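Local atomic coordinates of cytolethal distending toxin subunit B (Escherichia coli, PDB entry 2F1N), a protein that nicks DNA as the endonuclease subunit of the tripartite cytolethal distending toxin, very probably damaging host DNA and thereby arresting the cell cycle at G2/M. Residues A[16-21]-A[48-53]; A[181-186]-A[222-227]; A[109-114]-A[132-137]; A[94-99]-A[115-120]; A[60-65]-A[80-85]. All coordinates share one frame; numbering follows the deposited sequence.

Interaction 1 (A[16-21]-A[48-53])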
# COMPACT_ATOMS: atom_id res chain seq x y z
N PHE A 16 -7.75 -5.08 -11.05
CA PHE A 16 -7.65 -3.90 -10.17
C PHE A 16 -6.74 -2.80 -10.73
O PHE A 16 -5.69 -3.10 -11.30
CB PHE A 16 -7.06 -4.30 -8.82
CG PHE A 16 -7.90 -5.27 -8.01
CD1 PHE A 16 -7.92 -6.62 -8.31
CD2 PHE A 16 -8.67 -4.80 -6.94
CE1 PHE A 16 -8.69 -7.51 -7.55
CE2 PHE A 16 -9.44 -5.68 -6.17
CZ PHE A 16 -9.46 -7.03 -6.48
N ARG A 17 -7.12 -1.52 -10.54
CA ARG A 17 -6.17 -0.40 -10.65
C ARG A 17 -5.81 -0.06 -9.21
O ARG A 17 -6.70 0.16 -8.39
CB ARG A 17 -6.85 0.83 -11.25
CG ARG A 17 -7.13 0.75 -12.73
CD ARG A 17 -7.81 1.99 -13.28
NE ARG A 17 -7.29 3.26 -12.73
CZ ARG A 17 -6.22 3.89 -13.20
NH1 ARG A 17 -5.57 3.37 -14.24
NH2 ARG A 17 -5.80 5.03 -12.67
N VAL A 18 -4.52 -0.09 -8.89
CA VAL A 18 -4.09 0.21 -7.53
C VAL A 18 -3.02 1.30 -7.60
O VAL A 18 -2.53 1.66 -8.68
CB VAL A 18 -3.55 -1.05 -6.79
CG1 VAL A 18 -4.60 -2.21 -6.84
CG2 VAL A 18 -2.26 -1.52 -7.41
N ALA A 19 -2.68 1.87 -6.45
CA ALA A 19 -1.61 2.89 -6.43
C ALA A 19 -1.03 3.01 -5.04
O ALA A 19 -1.53 2.44 -4.07
CB ALA A 19 -2.20 4.29 -6.87
N THR A 20 0.11 3.70 -4.95
CA THR A 20 0.73 3.94 -3.66
C THR A 20 1.19 5.41 -3.62
O THR A 20 1.61 5.96 -4.65
CB THR A 20 1.91 2.97 -3.48
OG1 THR A 20 2.58 3.26 -2.25
CG2 THR A 20 3.00 3.17 -4.56
N TRP A 21 1.02 6.05 -2.46
CA TRP A 21 1.49 7.41 -2.30
C TRP A 21 2.00 7.69 -0.88
O TRP A 21 1.30 7.45 0.10
CB TRP A 21 0.31 8.36 -2.64
CG TRP A 21 0.74 9.82 -2.74
CD1 TRP A 21 1.97 10.28 -3.13
CD2 TRP A 21 -0.04 10.97 -2.40
NE1 TRP A 21 1.99 11.67 -3.07
CE2 TRP A 21 0.77 12.11 -2.63
CE3 TRP A 21 -1.36 11.17 -1.94
CZ2 TRP A 21 0.30 13.42 -2.41
CZ3 TRP A 21 -1.82 12.45 -1.72
CH2 TRP A 21 -0.99 13.57 -1.97
N VAL A 48 -8.65 4.84 -8.72
CA VAL A 48 -8.06 3.55 -8.33
C VAL A 48 -8.95 2.82 -7.32
O VAL A 48 -9.67 3.48 -6.57
CB VAL A 48 -6.62 3.70 -7.82
CG1 VAL A 48 -5.80 4.61 -8.79
CG2 VAL A 48 -6.58 4.25 -6.41
N ASP A 49 -8.91 1.49 -7.35
CA ASP A 49 -9.67 0.62 -6.43
C ASP A 49 -9.02 0.53 -5.05
O ASP A 49 -9.73 0.50 -4.04
CB ASP A 49 -9.74 -0.77 -7.05
CG ASP A 49 -10.37 -0.75 -8.42
OD1 ASP A 49 -11.50 -0.17 -8.54
OD2 ASP A 49 -9.82 -1.23 -9.46
N ILE A 50 -7.69 0.49 -5.03
CA ILE A 50 -6.97 0.37 -3.76
C ILE A 50 -5.84 1.39 -3.80
O ILE A 50 -5.10 1.46 -4.78
CB ILE A 50 -6.43 -1.05 -3.56
CG1 ILE A 50 -7.64 -1.99 -3.31
CG2 ILE A 50 -5.54 -1.12 -2.30
CD1 ILE A 50 -7.41 -3.39 -3.58
N LEU A 51 -5.76 2.21 -2.76
CA LEU A 51 -4.63 3.10 -2.58
C LEU A 51 -3.89 2.76 -1.26
O LEU A 51 -4.48 2.78 -0.17
CB LEU A 51 -5.09 4.58 -2.54
CG LEU A 51 -4.02 5.63 -2.24
CD1 LEU A 51 -2.95 5.68 -3.37
CD2 LEU A 51 -4.67 6.99 -1.97
N ALA A 52 -2.57 2.53 -1.38
CA ALA A 52 -1.72 2.36 -0.23
C ALA A 52 -1.12 3.73 0.09
O ALA A 52 -0.63 4.44 -0.81
CB ALA A 52 -0.58 1.34 -0.51
N VAL A 53 -1.15 4.07 1.36
CA VAL A 53 -0.65 5.40 1.80
C VAL A 53 0.43 5.22 2.88
O VAL A 53 0.28 4.37 3.81
CB VAL A 53 -1.83 6.25 2.37
CG1 VAL A 53 -1.34 7.74 2.69
CG2 VAL A 53 -3.02 6.27 1.41
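D49 reaches back across the start of two parallel strands and accepts the backbone N-H of R17. Its CG is anti to the carbonyl carbon, which brings the carboxylate up beside the R17 backbone. There OD2 takes R17 N at 2.9 Å on its anti side, 24° out of the carboxylate plane. The D49 backbone N returns the bond to R17 O at 2.8 Å. Aspartate suits this place because its short side chain can stand in for a main-chain carbonyl where regular pairing has not yet begun; its OD1 is held by N114. Beside it, the F16 ring stands almost perpendicular to the carboxylate, and its CD2 touches I50 CD1 at 3.9 Å. From V18 and I50 onward the two chains pair in regular parallel fashion, as the two strands of a beta-alpha-beta unit whose crossover is helix 31-42. A52 N gives a nearly straight bond to A19 O (176°), and W21 N bonds to A52 O. V18, I50, T20 and A52 face the second sheet, where M181, L183 and F143 lie. On the side facing the helix, L51 CG is anti to its backbone N (chi1 175°), which carries CD1 across to A19 CB at 3.8 Å. Alanine leaves room for that methyl, while V48 CG1 reaches the same A19 CB from the loop at 4.1 Å.

Interaction 2 (A[181-186]-A[222-227])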
# COMPACT_ATOMS: atom_id res chain seq x y z
N MET A 181 0.12 -8.27 -3.21
CA MET A 181 0.84 -7.15 -3.78
C MET A 181 1.24 -6.24 -2.63
O MET A 181 0.39 -5.90 -1.83
CB MET A 181 -0.02 -6.37 -4.77
CG MET A 181 0.85 -5.33 -5.47
SD MET A 181 -0.00 -4.28 -6.65
CE MET A 181 -0.68 -5.50 -7.78
N ILE A 182 2.52 -5.91 -2.56
CA ILE A 182 3.00 -4.95 -1.55
C ILE A 182 3.27 -3.62 -2.27
O ILE A 182 4.08 -3.54 -3.20
CB ILE A 182 4.31 -5.46 -0.92
CG1 ILE A 182 4.19 -6.93 -0.42
CG2 ILE A 182 4.68 -4.50 0.24
CD1 ILE A 182 5.52 -7.60 -0.03
N LEU A 183 2.61 -2.55 -1.82
CA LEU A 183 2.71 -1.24 -2.47
C LEU A 183 3.33 -0.32 -1.45
O LEU A 183 2.85 -0.25 -0.32
CB LEU A 183 1.30 -0.73 -2.75
CG LEU A 183 0.55 -1.49 -3.86
CD1 LEU A 183 -1.00 -1.50 -3.63
CD2 LEU A 183 0.88 -0.77 -5.17
N GLY A 184 4.40 0.33 -1.79
CA GLY A 184 4.92 1.25 -0.79
C GLY A 184 6.17 1.95 -1.14
O GLY A 184 6.61 1.93 -2.30
N ASP A 185 6.67 2.66 -0.12
CA ASP A 185 7.94 3.35 -0.20
C ASP A 185 8.97 2.41 0.38
O ASP A 185 9.11 2.24 1.61
CB ASP A 185 7.85 4.68 0.58
CG ASP A 185 9.14 5.46 0.57
OD1 ASP A 185 10.20 4.99 0.03
OD2 ASP A 185 9.18 6.57 1.16
N PHE A 186 9.72 1.80 -0.52
CA PHE A 186 10.72 0.82 -0.11
C PHE A 186 12.06 1.44 0.25
O PHE A 186 12.94 0.77 0.79
CB PHE A 186 10.89 -0.23 -1.20
CG PHE A 186 9.69 -1.10 -1.37
CD1 PHE A 186 9.47 -2.17 -0.49
CD2 PHE A 186 8.76 -0.86 -2.39
CE1 PHE A 186 8.31 -2.98 -0.64
CE2 PHE A 186 7.61 -1.67 -2.56
CZ PHE A 186 7.40 -2.74 -1.68
N ASP A 222 9.26 4.27 -4.76
CA ASP A 222 7.85 3.93 -4.51
C ASP A 222 7.39 3.04 -5.66
O ASP A 222 7.37 3.47 -6.82
CB ASP A 222 7.01 5.21 -4.51
CG ASP A 222 7.49 6.20 -3.50
OD1 ASP A 222 7.17 5.97 -2.30
OD2 ASP A 222 8.23 7.20 -3.78
N TYR A 223 6.97 1.83 -5.33
CA TYR A 223 6.59 0.90 -6.39
C TYR A 223 5.88 -0.29 -5.77
O TYR A 223 5.42 -0.20 -4.62
CB TYR A 223 7.86 0.53 -7.22
CG TYR A 223 9.07 0.12 -6.43
CD1 TYR A 223 9.27 -1.22 -6.08
CD2 TYR A 223 10.07 1.06 -6.06
CE1 TYR A 223 10.42 -1.62 -5.34
CE2 TYR A 223 11.21 0.69 -5.29
CZ TYR A 223 11.38 -0.63 -4.96
OH TYR A 223 12.47 -0.99 -4.23
N ALA A 224 5.77 -1.40 -6.52
CA ALA A 224 4.98 -2.56 -6.07
C ALA A 224 5.76 -3.86 -6.21
O ALA A 224 6.60 -3.98 -7.11
CB ALA A 224 3.64 -2.68 -6.81
N VAL A 225 5.47 -4.83 -5.33
CA VAL A 225 6.00 -6.21 -5.49
C VAL A 225 4.79 -7.12 -5.52
O VAL A 225 4.05 -7.15 -4.55
CB VAL A 225 6.96 -6.60 -4.32
CG1 VAL A 225 7.52 -8.03 -4.56
CG2 VAL A 225 8.08 -5.56 -4.10
N ALA A 226 4.58 -7.85 -6.61
CA ALA A 226 3.47 -8.80 -6.73
C ALA A 226 4.02 -10.20 -6.55
O ALA A 226 5.14 -10.50 -6.99
CB ALA A 226 2.80 -8.69 -8.15
N GLY A 227 3.27 -11.05 -5.86
CA GLY A 227 3.78 -12.38 -5.63
C GLY A 227 2.72 -13.41 -5.29
O GLY A 227 1.54 -13.09 -5.18
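At the end of the antiparallel pair of strands 179-183 and 222-228, in the six-stranded sheet of this DNase I-like fold, F186 and Y223 form an offset stack. Their centroids lie 4.8 Å apart with planes at 30°; F186 CD2 sits over one face of the Y223 ring, toward its rim. The edge of the phenylalanine meets the backbone, with CE2 3.3 Å from Y223 O, while CZ touches V225 CG2. The backbone pairs I182 with V225 and G184 with Y223, each by two reciprocal bonds, G184 N to Y223 O being 3.1 Å. At G184's backbone angles a CB would press on the preceding carbonyl oxygen, so glycine fits this corner. On the face turned to the other sheet, L183 CD2 packs on A224 CB at 3.7 Å, and alanine's methyl also admits M181 SD. D222 OD1 comes 3.2 Å from D185 CB, with the acidic OD1 atoms 3.9 Å apart. N22 binds D185 OD2; T214 and H254 bind D222 OD2, perhaps resembling the Asp-His pair of DNase I-like nucleases.

Interaction 3 (A[109-114]-A[132-137])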
# COMPACT_ATOMS: atom_id res chain seq x y z
N LEU A 109 0.25 4.64 8.58
CA LEU A 109 -0.03 3.88 7.35
C LEU A 109 -1.51 3.77 7.10
O LEU A 109 -2.31 3.74 8.05
CB LEU A 109 0.50 2.45 7.48
CG LEU A 109 2.01 2.31 7.52
CD1 LEU A 109 2.30 0.89 8.07
CD2 LEU A 109 2.65 2.58 6.20
N ALA A 110 -1.88 3.71 5.81
CA ALA A 110 -3.29 3.42 5.46
C ALA A 110 -3.44 2.67 4.15
O ALA A 110 -2.57 2.71 3.28
CB ALA A 110 -4.14 4.76 5.39
N LEU A 111 -4.57 1.99 4.05
CA LEU A 111 -5.09 1.49 2.77
C LEU A 111 -6.50 2.02 2.61
O LEU A 111 -7.32 1.99 3.56
CB LEU A 111 -5.09 -0.03 2.80
CG LEU A 111 -3.76 -0.75 2.62
CD1 LEU A 111 -3.88 -2.17 3.23
CD2 LEU A 111 -3.48 -0.84 1.10
N VAL A 112 -6.82 2.49 1.41
CA VAL A 112 -8.16 2.96 1.09
C VAL A 112 -8.69 2.04 -0.01
O VAL A 112 -7.96 1.74 -0.99
CB VAL A 112 -8.11 4.38 0.54
CG1 VAL A 112 -9.55 4.98 0.46
CG2 VAL A 112 -7.21 5.26 1.45
N SER A 113 -9.91 1.57 0.17
CA SER A 113 -10.47 0.62 -0.82
C SER A 113 -11.92 0.88 -1.14
O SER A 113 -12.69 1.18 -0.26
CB SER A 113 -10.35 -0.82 -0.35
OG SER A 113 -10.43 -0.89 1.04
N ASN A 114 -12.29 0.69 -2.40
CA ASN A 114 -13.72 0.87 -2.75
C ASN A 114 -14.59 -0.36 -2.47
O ASN A 114 -15.81 -0.33 -2.75
CB ASN A 114 -13.88 1.33 -4.20
CG ASN A 114 -13.27 0.38 -5.20
OD1 ASN A 114 -12.96 -0.76 -4.93
ND2 ASN A 114 -13.17 0.88 -6.44
N PRO A 132 5.16 -1.48 10.80
CA PRO A 132 4.47 -2.75 10.54
C PRO A 132 4.07 -2.85 9.08
O PRO A 132 4.27 -1.90 8.31
CB PRO A 132 3.21 -2.66 11.43
CG PRO A 132 2.88 -1.18 11.44
CD PRO A 132 4.26 -0.49 11.44
N LEU A 133 3.52 -4.00 8.70
CA LEU A 133 2.84 -4.18 7.41
C LEU A 133 1.34 -4.22 7.61
O LEU A 133 0.88 -4.96 8.42
CB LEU A 133 3.29 -5.52 6.78
CG LEU A 133 4.69 -5.36 6.20
CD1 LEU A 133 5.34 -6.72 5.94
CD2 LEU A 133 4.68 -4.51 4.92
N LEU A 134 0.59 -3.40 6.88
CA LEU A 134 -0.87 -3.42 7.02
C LEU A 134 -1.38 -3.90 5.69
O LEU A 134 -0.97 -3.38 4.67
CB LEU A 134 -1.36 -2.00 7.32
CG LEU A 134 -2.86 -1.67 7.12
CD1 LEU A 134 -3.67 -2.45 8.16
CD2 LEU A 134 -3.07 -0.13 7.25
N GLY A 135 -2.28 -4.89 5.70
CA GLY A 135 -2.80 -5.42 4.44
C GLY A 135 -4.29 -5.72 4.51
O GLY A 135 -4.84 -5.90 5.61
N ILE A 136 -4.95 -5.78 3.34
CA ILE A 136 -6.34 -6.26 3.28
C ILE A 136 -6.44 -7.36 2.22
O ILE A 136 -5.70 -7.37 1.25
CB ILE A 136 -7.34 -5.12 2.94
CG1 ILE A 136 -7.07 -4.52 1.57
CG2 ILE A 136 -7.24 -4.01 4.08
CD1 ILE A 136 -8.08 -3.46 1.16
N ARG A 137 -7.38 -8.26 2.41
CA ARG A 137 -7.70 -9.28 1.41
C ARG A 137 -9.06 -8.95 0.83
O ARG A 137 -10.00 -8.65 1.59
CB ARG A 137 -7.73 -10.68 2.06
CG ARG A 137 -8.03 -11.80 0.99
CD ARG A 137 -8.07 -13.19 1.60
NE ARG A 137 -9.09 -13.31 2.66
CZ ARG A 137 -10.41 -13.48 2.44
NH1 ARG A 137 -10.90 -13.51 1.19
NH2 ARG A 137 -11.26 -13.57 3.47
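L109 sets its CD1 methyl against P132, 3.4 Å from P132 O and 4.0 Å from P132 CG, the two side chains sliding past each other in opposite directions. Here the two sheets of the DNase I-like beta sandwich face one another: strand 109-113 belongs to the eight-stranded sheet and strand 133-138 to the six-stranded one. Their short axes come within 7.4 Å at 15°, and no hydrogen bond crosses, so the contact depends on interdigitating aliphatic groups. Every second residue of the first strand, L109, L111 and S113, turns inward, and L134 and I136 answer from the second. L134 has its CG anti to the backbone N (chi1 163°), which sends CD2 up to the opposing main chain, 4.0 Å from A110 CA. L111 points the opposite way, into the second strand. Its CD1 packs on the main chain there, 3.5 Å from L134 O and 3.6 Å from G135 CA. The same methyl also meets I136 CG2. Leucine suits this seam because its branched end, two bonds beyond CB, spans the gap between the sheets to reach main-chain atoms. The strands 50-56 and 141-147 supply further walls, through I50 and A52 against L111 and through T145 against L109. Toward the other end, I136 CD1 abuts the small polar side chain of S113, 3.5 Å from its OG.

Interaction 4 (A[94-99]-A[115-120])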
# COMPACT_ATOMS: atom_id res chain seq x y z
N TYR A 94 -13.73 2.53 2.06
CA TYR A 94 -13.27 2.02 3.35
C TYR A 94 -11.82 2.41 3.57
O TYR A 94 -11.00 2.31 2.66
CB TYR A 94 -13.41 0.46 3.39
CG TYR A 94 -14.84 0.03 3.55
CD1 TYR A 94 -15.67 -0.07 2.44
CD2 TYR A 94 -15.33 -0.28 4.81
CE1 TYR A 94 -17.03 -0.45 2.59
CE2 TYR A 94 -16.63 -0.68 4.98
CZ TYR A 94 -17.47 -0.79 3.86
OH TYR A 94 -18.78 -1.19 4.02
N ILE A 95 -11.48 2.89 4.77
CA ILE A 95 -10.09 3.21 5.09
C ILE A 95 -9.60 2.29 6.18
O ILE A 95 -10.29 2.12 7.20
CB ILE A 95 -9.96 4.70 5.59
CG1 ILE A 95 -10.47 5.69 4.52
CG2 ILE A 95 -8.47 5.00 5.91
CD1 ILE A 95 -10.43 7.18 5.06
N TYR A 96 -8.42 1.71 6.02
CA TYR A 96 -7.84 0.89 7.10
C TYR A 96 -6.64 1.69 7.54
O TYR A 96 -5.70 1.96 6.75
CB TYR A 96 -7.45 -0.52 6.55
CG TYR A 96 -8.72 -1.17 6.12
CD1 TYR A 96 -9.52 -1.85 7.05
CD2 TYR A 96 -9.22 -0.96 4.82
CE1 TYR A 96 -10.77 -2.39 6.68
CE2 TYR A 96 -10.48 -1.46 4.45
CZ TYR A 96 -11.24 -2.18 5.39
OH TYR A 96 -12.50 -2.65 5.04
N PHE A 97 -6.69 2.14 8.79
CA PHE A 97 -5.73 3.15 9.24
C PHE A 97 -4.94 2.65 10.43
O PHE A 97 -5.55 2.19 11.39
CB PHE A 97 -6.47 4.46 9.56
CG PHE A 97 -5.56 5.67 9.54
CD1 PHE A 97 -4.77 5.96 10.60
CD2 PHE A 97 -5.50 6.50 8.39
CE1 PHE A 97 -3.90 7.06 10.58
CE2 PHE A 97 -4.62 7.62 8.36
CZ PHE A 97 -3.83 7.86 9.46
N SER A 98 -3.61 2.82 10.40
CA SER A 98 -2.79 2.45 11.56
C SER A 98 -2.04 3.66 12.04
O SER A 98 -1.15 4.13 11.34
CB SER A 98 -1.76 1.38 11.23
OG SER A 98 -2.43 0.21 10.84
N ALA A 99 -2.41 4.16 13.21
CA ALA A 99 -1.60 5.14 13.92
C ALA A 99 -0.37 4.39 14.45
O ALA A 99 -0.46 3.54 15.34
CB ALA A 99 -2.41 5.74 15.04
N ARG A 115 -13.98 -1.38 -1.88
CA ARG A 115 -14.70 -2.55 -1.38
C ARG A 115 -14.30 -2.78 0.09
O ARG A 115 -13.13 -2.65 0.43
CB ARG A 115 -14.34 -3.79 -2.22
CG ARG A 115 -14.80 -3.68 -3.69
CD ARG A 115 -14.68 -4.98 -4.54
NE ARG A 115 -15.61 -6.06 -4.14
CZ ARG A 115 -16.56 -6.64 -4.92
NH1 ARG A 115 -16.77 -6.25 -6.18
NH2 ARG A 115 -17.32 -7.63 -4.42
N ARG A 116 -15.25 -3.15 0.94
CA ARG A 116 -14.87 -3.59 2.27
C ARG A 116 -13.87 -4.73 2.24
O ARG A 116 -14.03 -5.71 1.47
CB ARG A 116 -16.11 -4.00 3.06
CG ARG A 116 -15.88 -4.63 4.47
CD ARG A 116 -17.23 -5.18 5.08
NE ARG A 116 -17.11 -5.64 6.48
CZ ARG A 116 -16.65 -6.84 6.89
NH1 ARG A 116 -16.25 -7.76 6.02
NH2 ARG A 116 -16.56 -7.08 8.19
N ALA A 117 -12.87 -4.67 3.11
CA ALA A 117 -11.90 -5.76 3.18
C ALA A 117 -12.60 -7.03 3.67
O ALA A 117 -13.36 -7.00 4.64
CB ALA A 117 -10.80 -5.39 4.22
N ASP A 118 -12.36 -8.15 2.99
CA ASP A 118 -12.82 -9.44 3.55
C ASP A 118 -12.07 -9.86 4.80
O ASP A 118 -12.61 -10.53 5.69
CB ASP A 118 -12.75 -10.54 2.48
CG ASP A 118 -13.65 -10.21 1.29
OD1 ASP A 118 -14.75 -9.65 1.50
OD2 ASP A 118 -13.35 -10.45 0.11
N GLU A 119 -10.80 -9.48 4.83
CA GLU A 119 -9.92 -9.84 5.95
C GLU A 119 -8.88 -8.72 6.06
O GLU A 119 -8.52 -8.08 5.07
CB GLU A 119 -9.27 -11.23 5.68
CG GLU A 119 -8.56 -11.89 6.83
CD GLU A 119 -8.15 -13.33 6.52
OE1 GLU A 119 -8.15 -13.78 5.34
OE2 GLU A 119 -7.82 -14.00 7.50
N VAL A 120 -8.45 -8.47 7.29
CA VAL A 120 -7.37 -7.49 7.52
C VAL A 120 -6.16 -8.17 8.12
O VAL A 120 -6.30 -8.92 9.10
CB VAL A 120 -7.85 -6.37 8.45
CG1 VAL A 120 -6.72 -5.24 8.53
CG2 VAL A 120 -9.16 -5.82 7.94
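Y94 and R116 bring their backbones to 5.9 Å between CA atoms, but at Y96 and V120 the separation widens to 8.4 Å, and side chains rather than strand pairing bridge the gap. The R116 CB methylene rests on one face of the Y94 ring in a CH-pi contact, 3.7 Å from the ring centroid and 15° off its normal. The extended R116 chain, with CG anti to the backbone N (chi1 175°), carries the guanidinium away from the ring, its plane nearly perpendicular to it. An arginine at this exposed edge can thus use its aliphatic root for packing while its charged end stays outside. Segment 115-120 is the link by which the chain leaves strand 109-113 of one sheet of the DNase I-like sandwich and enters strand 119-123 at the edge of the other. Y96 secures that link: its OH accepts the A117 backbone N-H at 2.8 Å along a nearly straight path (170°). E79 holds the same hydroxyl from outside the two segments through OE2. Beside the bond, A117 CB lies 3.4 Å from Y96 CZ; alanine's single methyl is compatible with the phenol lying so close to the peptide. Along the CE1-CD1 side of the ring, V120 CG2 touches Y96 CE1 at 4.0 Å, and I136 adds to this packing from strand 133-138.

Interaction 5 (A[60-65]-A[80-85])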
# COMPACT_ATOMS: atom_id res chain seq x y z
N PRO A 60 -9.41 11.44 7.20
CA PRO A 60 -10.33 12.55 6.99
C PRO A 60 -11.22 12.68 8.23
O PRO A 60 -11.65 11.66 8.78
CB PRO A 60 -11.19 12.06 5.80
CG PRO A 60 -10.34 11.03 5.09
CD PRO A 60 -9.55 10.40 6.16
N SER A 61 -11.46 13.92 8.66
CA SER A 61 -12.31 14.17 9.82
C SER A 61 -13.72 13.64 9.69
O SER A 61 -14.36 13.38 10.71
CB SER A 61 -12.34 15.69 10.17
OG SER A 61 -12.90 16.38 9.07
N THR A 62 -14.21 13.45 8.48
CA THR A 62 -15.57 12.89 8.34
C THR A 62 -15.63 11.37 8.20
O THR A 62 -16.71 10.83 8.12
CB THR A 62 -16.30 13.50 7.17
OG1 THR A 62 -15.56 13.24 5.96
CG2 THR A 62 -16.29 15.04 7.31
N ALA A 63 -14.49 10.69 8.16
CA ALA A 63 -14.50 9.23 8.09
C ALA A 63 -14.75 8.65 9.47
O ALA A 63 -14.20 9.16 10.48
CB ALA A 63 -13.18 8.69 7.50
N VAL A 64 -15.61 7.63 9.56
CA VAL A 64 -16.12 7.18 10.87
C VAL A 64 -15.79 5.72 11.12
O VAL A 64 -16.11 4.88 10.29
CB VAL A 64 -17.66 7.37 10.92
CG1 VAL A 64 -18.25 6.86 12.26
CG2 VAL A 64 -18.04 8.80 10.69
N ASP A 65 -15.16 5.40 12.26
CA ASP A 65 -14.85 4.01 12.63
C ASP A 65 -16.11 3.16 12.60
O ASP A 65 -17.14 3.54 13.17
CB ASP A 65 -14.34 3.99 14.09
CG ASP A 65 -13.57 2.71 14.47
OD1 ASP A 65 -13.78 1.56 13.93
OD2 ASP A 65 -12.68 2.76 15.35
N LEU A 80 -12.47 2.46 8.89
CA LEU A 80 -13.35 3.62 8.82
C LEU A 80 -14.15 3.63 7.52
O LEU A 80 -13.66 3.19 6.48
CB LEU A 80 -12.54 4.94 8.96
CG LEU A 80 -11.24 4.89 9.79
CD1 LEU A 80 -10.31 6.09 9.43
CD2 LEU A 80 -11.56 4.91 11.28
N ILE A 81 -15.40 4.11 7.58
CA ILE A 81 -16.13 4.35 6.36
C ILE A 81 -16.10 5.83 6.05
O ILE A 81 -16.31 6.67 6.93
CB ILE A 81 -17.59 3.77 6.43
CG1 ILE A 81 -17.50 2.25 6.29
CG2 ILE A 81 -18.46 4.24 5.22
CD1 ILE A 81 -18.83 1.46 6.55
N TRP A 82 -15.84 6.13 4.78
CA TRP A 82 -15.70 7.53 4.35
C TRP A 82 -16.72 7.76 3.26
O TRP A 82 -16.62 7.24 2.13
CB TRP A 82 -14.25 7.79 3.87
CG TRP A 82 -13.90 9.21 3.50
CD1 TRP A 82 -14.55 10.38 3.88
CD2 TRP A 82 -12.79 9.61 2.69
NE1 TRP A 82 -13.88 11.47 3.35
CE2 TRP A 82 -12.80 11.02 2.63
CE3 TRP A 82 -11.77 8.90 2.03
CZ2 TRP A 82 -11.84 11.75 1.89
CZ3 TRP A 82 -10.78 9.63 1.31
CH2 TRP A 82 -10.83 11.04 1.27
N ASN A 83 -17.75 8.55 3.62
CA ASN A 83 -18.84 8.81 2.67
C ASN A 83 -18.40 9.94 1.76
O ASN A 83 -18.03 11.00 2.25
CB ASN A 83 -20.13 9.20 3.43
CG ASN A 83 -21.38 9.23 2.51
OD1 ASN A 83 -21.28 9.45 1.32
ND2 ASN A 83 -22.55 9.00 3.10
N LEU A 84 -18.40 9.71 0.45
CA LEU A 84 -17.79 10.66 -0.48
C LEU A 84 -18.83 11.50 -1.22
O LEU A 84 -18.50 12.56 -1.77
CB LEU A 84 -16.92 9.93 -1.52
CG LEU A 84 -15.68 9.20 -1.00
CD1 LEU A 84 -14.96 8.47 -2.10
CD2 LEU A 84 -14.70 10.20 -0.33
N SER A 85 -20.06 11.01 -1.27
CA SER A 85 -21.16 11.64 -2.03
C SER A 85 -22.35 10.70 -1.99
O SER A 85 -22.20 9.53 -1.67
CB SER A 85 -20.78 11.88 -3.51
OG SER A 85 -21.83 12.51 -4.25
O HOH W 1 -18.30 9.78 6.18
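W82 meets segment 60-65 all along its side chain, beginning with CB, which lies 3.9 Å from A63 CB. CG is anti to the backbone N (chi1 -175°), which carries the indole across the beta turn formed by P60 to A63. CG itself still touches the alanine methyl. CD1 and NE1 then pass T62 OG1, which lies near the ring plane at the edge, 3.6 Å from NE1. The six-membered ring is covered by P60: proline CG sits over its centre, 3.5 Å from the centroid and 13° off the normal, a CH-pi contact. CE2 and CZ2 are closest to P60 CG, at 3.5 Å for CE2, with CH2 farther along the same face. Proline suits this place because its rigid ring presents C-H groups to the indole. L84 CD2 lies over the opposite face. The turn closes through A63 N to P60 O, after which V64 and I81 form a hydrogen-bonded antiparallel pair, V64 N meeting I81 O at 2.9 Å. A water joins T62 O, to which it donates, to N83 N. L80 CD2 packs against D65 CA at 3.7 Å; D65 forms a salt bridge with R78 and a hydrogen bond to G67 N. Strand 64-65 is outermost on this side of the eight-stranded sheet, 78-83 separating it from 92-98, and the W82 indole packs against V38 and I42 of helix 31-42.

Interactions 1, 3, 4 and 5 all reach the eight-stranded sheet, whereas interaction 2 pairs strands of the six-stranded sheet facing it. Interaction 5 lies at the outer edge, its centre about 26 Å from that of interaction 2. Strand 92-98 joins it to interaction 4, and strand 109-113 leads on through interaction 3 to strand 50-56 of interaction 1. Interactions 3 and 4, with centres about 6 Å apart, both bridge the two sheets, and their segments alternate along the chain. Interactions 1 and 2 touch across the sandwich through T20, A52 and L183. Along the chain interaction 1 comes first, then 5, then the interleaved 4 and 3, and last 2; all lie in one DNase I-like domain.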